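Local coordinates for mandelate racemase / muconate lactonizing enzyme, C-terminal domain protein (Pseudovibrio sp. JE062, PDB 4JHM) that is of unknown function but belongs to the enolase superfamily, with an N-terminal capping domain and a TIM-barrel-like C-terminal domain, at residues 44-49 against 116-121. Sequence-based numbering, arbitrary orientation.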
ATOM      1  N   THR A  44     -12.729  -6.825  52.321  1.00 98.50           N
ATOM      2  CA  THR A  44     -13.490  -5.576  52.299  1.00100.13           C
ATOM      3  C   THR A  44     -14.032  -5.214  53.686  1.00102.76           C
ATOM      4  O   THR A  44     -13.714  -5.867  54.679  1.00100.67           O
ATOM      5  CB  THR A  44     -14.667  -5.660  51.307  1.00100.15           C
ATOM      6  OG1 THR A  44     -15.474  -6.801  51.613  1.00102.47           O
ATOM      7  CG2 THR A  44     -14.157  -5.774  49.883  1.00 99.81           C
ATOM      8  N   GLU A  45     -14.840  -4.160  53.745  1.00105.13           N
ATOM      9  CA  GLU A  45     -15.416  -3.701  55.005  1.00108.94           C
ATOM     10  C   GLU A  45     -16.479  -4.660  55.532  1.00108.50           C
ATOM     11  O   GLU A  45     -16.635  -4.809  56.743  1.00106.78           O
ATOM     12  CB  GLU A  45     -16.026  -2.304  54.842  1.00111.58           C
ATOM     13  CG  GLU A  45     -15.014  -1.190  54.611  1.00113.53           C
ATOM     14  CD  GLU A  45     -14.252  -0.798  55.868  1.00114.43           C
ATOM     15  OE1 GLU A  45     -14.047   0.414  56.086  1.00111.03           O
ATOM     16  OE2 GLU A  45     -13.856  -1.695  56.641  1.00118.98           O
ATOM     17  N   ASP A  46     -17.205  -5.309  54.625  1.00107.60           N
ATOM     18  CA  ASP A  46     -18.308  -6.187  55.016  1.00113.06           C
ATOM     19  C   ASP A  46     -17.931  -7.669  54.984  1.00111.97           C
ATOM     20  O   ASP A  46     -18.802  -8.541  55.018  1.00109.90           O
ATOM     21  CB  ASP A  46     -19.532  -5.936  54.130  1.00115.84           C
ATOM     22  CG  ASP A  46     -19.247  -6.157  52.662  1.00114.64           C
ATOM     23  OD1 ASP A  46     -18.058  -6.193  52.278  1.00114.78           O
ATOM     24  OD2 ASP A  46     -20.217  -6.289  51.889  1.00117.32           O
ATOM     25  N   GLY A  47     -16.632  -7.949  54.925  1.00109.50           N
ATOM     26  CA  GLY A  47     -16.143  -9.324  54.973  1.00107.92           C
ATOM     27  C   GLY A  47     -16.161 -10.020  53.623  1.00103.94           C
ATOM     28  O   GLY A  47     -15.803 -11.193  53.521  1.00103.62           O
ATOM     29  N   THR A  48     -16.587  -9.305  52.588  1.00 98.15           N
ATOM     30  CA  THR A  48     -16.568  -9.846  51.235  1.00 96.54           C
ATOM     31  C   THR A  48     -15.120  -9.942  50.768  1.00 93.77           C
ATOM     32  O   THR A  48     -14.372  -8.967  50.860  1.00 89.64           O
ATOM     33  CB  THR A  48     -17.374  -8.959  50.266  1.00 96.23           C
ATOM     34  OG1 THR A  48     -18.741  -8.903  50.693  1.00 95.05           O
ATOM     35  CG2 THR A  48     -17.303  -9.503  48.842  1.00 91.39           C
ATOM     36  N   GLU A  49     -14.723 -11.114  50.279  1.00 94.36           N
ATOM     37  CA  GLU A  49     -13.336 -11.332  49.868  1.00 95.04           C
ATOM     38  C   GLU A  49     -13.211 -11.771  48.410  1.00 90.94           C
ATOM     39  O   GLU A  49     -14.036 -12.536  47.909  1.00 90.62           O
ATOM     40  CB  GLU A  49     -12.645 -12.341  50.794  1.00 97.35           C
ATOM     41  CG  GLU A  49     -13.094 -13.786  50.635  1.00 99.51           C
ATOM     42  CD  GLU A  49     -12.314 -14.730  51.534  1.00103.26           C
ATOM     43  OE1 GLU A  49     -11.970 -15.842  51.073  1.00103.00           O
ATOM     44  OE2 GLU A  49     -12.035 -14.354  52.697  1.00 98.35           O
ATOM     45  N   GLY A 116     -18.825  -9.959  41.594  1.00 83.82           N
ATOM     46  CA  GLY A 116     -19.718 -11.067  41.277  1.00 84.92           C
ATOM     47  C   GLY A 116     -20.431 -11.575  42.514  1.00 87.67           C
ATOM     48  O   GLY A 116     -21.640 -11.814  42.500  1.00 87.73           O
ATOM     49  N   LYS A 117     -19.670 -11.738  43.590  1.00 87.16           N
ATOM     50  CA  LYS A 117     -20.206 -12.244  44.842  1.00 89.38           C
ATOM     51  C   LYS A 117     -21.239 -11.292  45.432  1.00 90.19           C
ATOM     52  O   LYS A 117     -22.241 -11.736  45.988  1.00 88.61           O
ATOM     53  CB  LYS A 117     -19.070 -12.496  45.836  1.00 89.53           C
ATOM     54  CG  LYS A 117     -18.259 -13.740  45.501  1.00 90.18           C
ATOM     55  CD  LYS A 117     -17.002 -13.856  46.351  1.00 90.05           C
ATOM     56  CE  LYS A 117     -16.219 -15.113  46.008  1.00 87.00           C
ATOM     57  NZ  LYS A 117     -14.896 -15.157  46.687  1.00 85.78           N
ATOM     58  N   LYS A 118     -20.997  -9.990  45.304  1.00 89.69           N
ATOM     59  CA  LYS A 118     -21.937  -8.987  45.799  1.00 92.35           C
ATOM     60  C   LYS A 118     -23.134  -8.874  44.865  1.00 90.67           C
ATOM     61  O   LYS A 118     -24.248  -8.577  45.298  1.00 90.27           O
ATOM     62  CB  LYS A 118     -21.257  -7.622  45.953  1.00 94.60           C
ATOM     63  CG  LYS A 118     -20.294  -7.545  47.128  1.00 98.49           C
ATOM     64  CD  LYS A 118     -20.127  -6.123  47.642  1.00100.47           C
ATOM     65  CE  LYS A 118     -19.267  -6.089  48.898  1.00101.61           C
ATOM     66  NZ  LYS A 118     -19.264  -4.754  49.560  1.00102.39           N
ATOM     67  N   ALA A 119     -22.894  -9.116  43.581  1.00 88.39           N
ATOM     68  CA  ALA A 119     -23.960  -9.111  42.587  1.00 89.24           C
ATOM     69  C   ALA A 119     -24.835 -10.358  42.722  1.00 87.89           C
ATOM     70  O   ALA A 119     -25.964 -10.389  42.240  1.00 86.62           O
ATOM     71  CB  ALA A 119     -23.373  -9.021  41.185  1.00 86.09           C
ATOM     72  N   GLY A 120     -24.299 -11.385  43.369  1.00 87.94           N
ATOM     73  CA  GLY A 120     -25.032 -12.624  43.579  1.00 91.34           C
ATOM     74  C   GLY A 120     -25.172 -13.466  42.326  1.00 92.56           C
ATOM     75  O   GLY A 120     -26.110 -14.254  42.214  1.00 94.47           O
HETATM   76  N   MSE A 121     -24.242 -13.306  41.384  1.00 93.65           N
HETATM   77  CA  MSE A 121     -24.265 -14.085  40.141  1.00 94.58           C
HETATM   78  C   MSE A 121     -22.872 -14.379  39.651  1.00 91.24           C
HETATM   79  O   MSE A 121     -21.921 -13.683  40.004  1.00 86.08           O
HETATM   80  CB  MSE A 121     -25.049 -13.371  39.034  1.00 96.03           C
HETATM   81  CG  MSE A 121     -24.848 -11.859  39.009  1.00 97.73           C
HETATM   82 SE   MSE A 121     -26.003 -11.045  37.625  1.00102.97          SE
HETATM   83  CE  MSE A 121     -27.773 -11.457  38.388  1.00101.35           C
TER
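In both Lys117 and Lys118 CG lies anti to the carbonyl carbon, beside the backbone N, and from there their extended chains run to two different points of the 44-49 turn. Asp46 answers with chi1 of 59°, which places CG between its own backbone N and carbonyl carbon, with the carboxylate facing the helix. Coming from the opposite direction, Lys118 NZ forms a salt bridge with Asp46 OD2 at 2.9 Å, meeting the oxygen from above the carboxylate plane, 39° out of it. On the way Lys118 CE passes 3.4 Å from Thr48 OG1, and Lys118 CG and CE lie against the methyl CG2 of Thr48, so the aliphatic part of the lysine packs on the threonine at an oblique angle. Lys117 NZ donates to the backbone oxygen Glu49 O over 3.0 Å, with a C=O...N angle of 154°; the same ammonium also pairs with Asp113, whereas the Glu49 carboxylate is bound to Arg41. Gly120, with positive phi, ends the helix in a Schellman motif. In the N-terminal domain, this surface contact joins the turn between antiparallel strands 34-44 and 50-58 to the C-terminal end of helix 100-119, where Ile114 also meets Thr44 and Thr48.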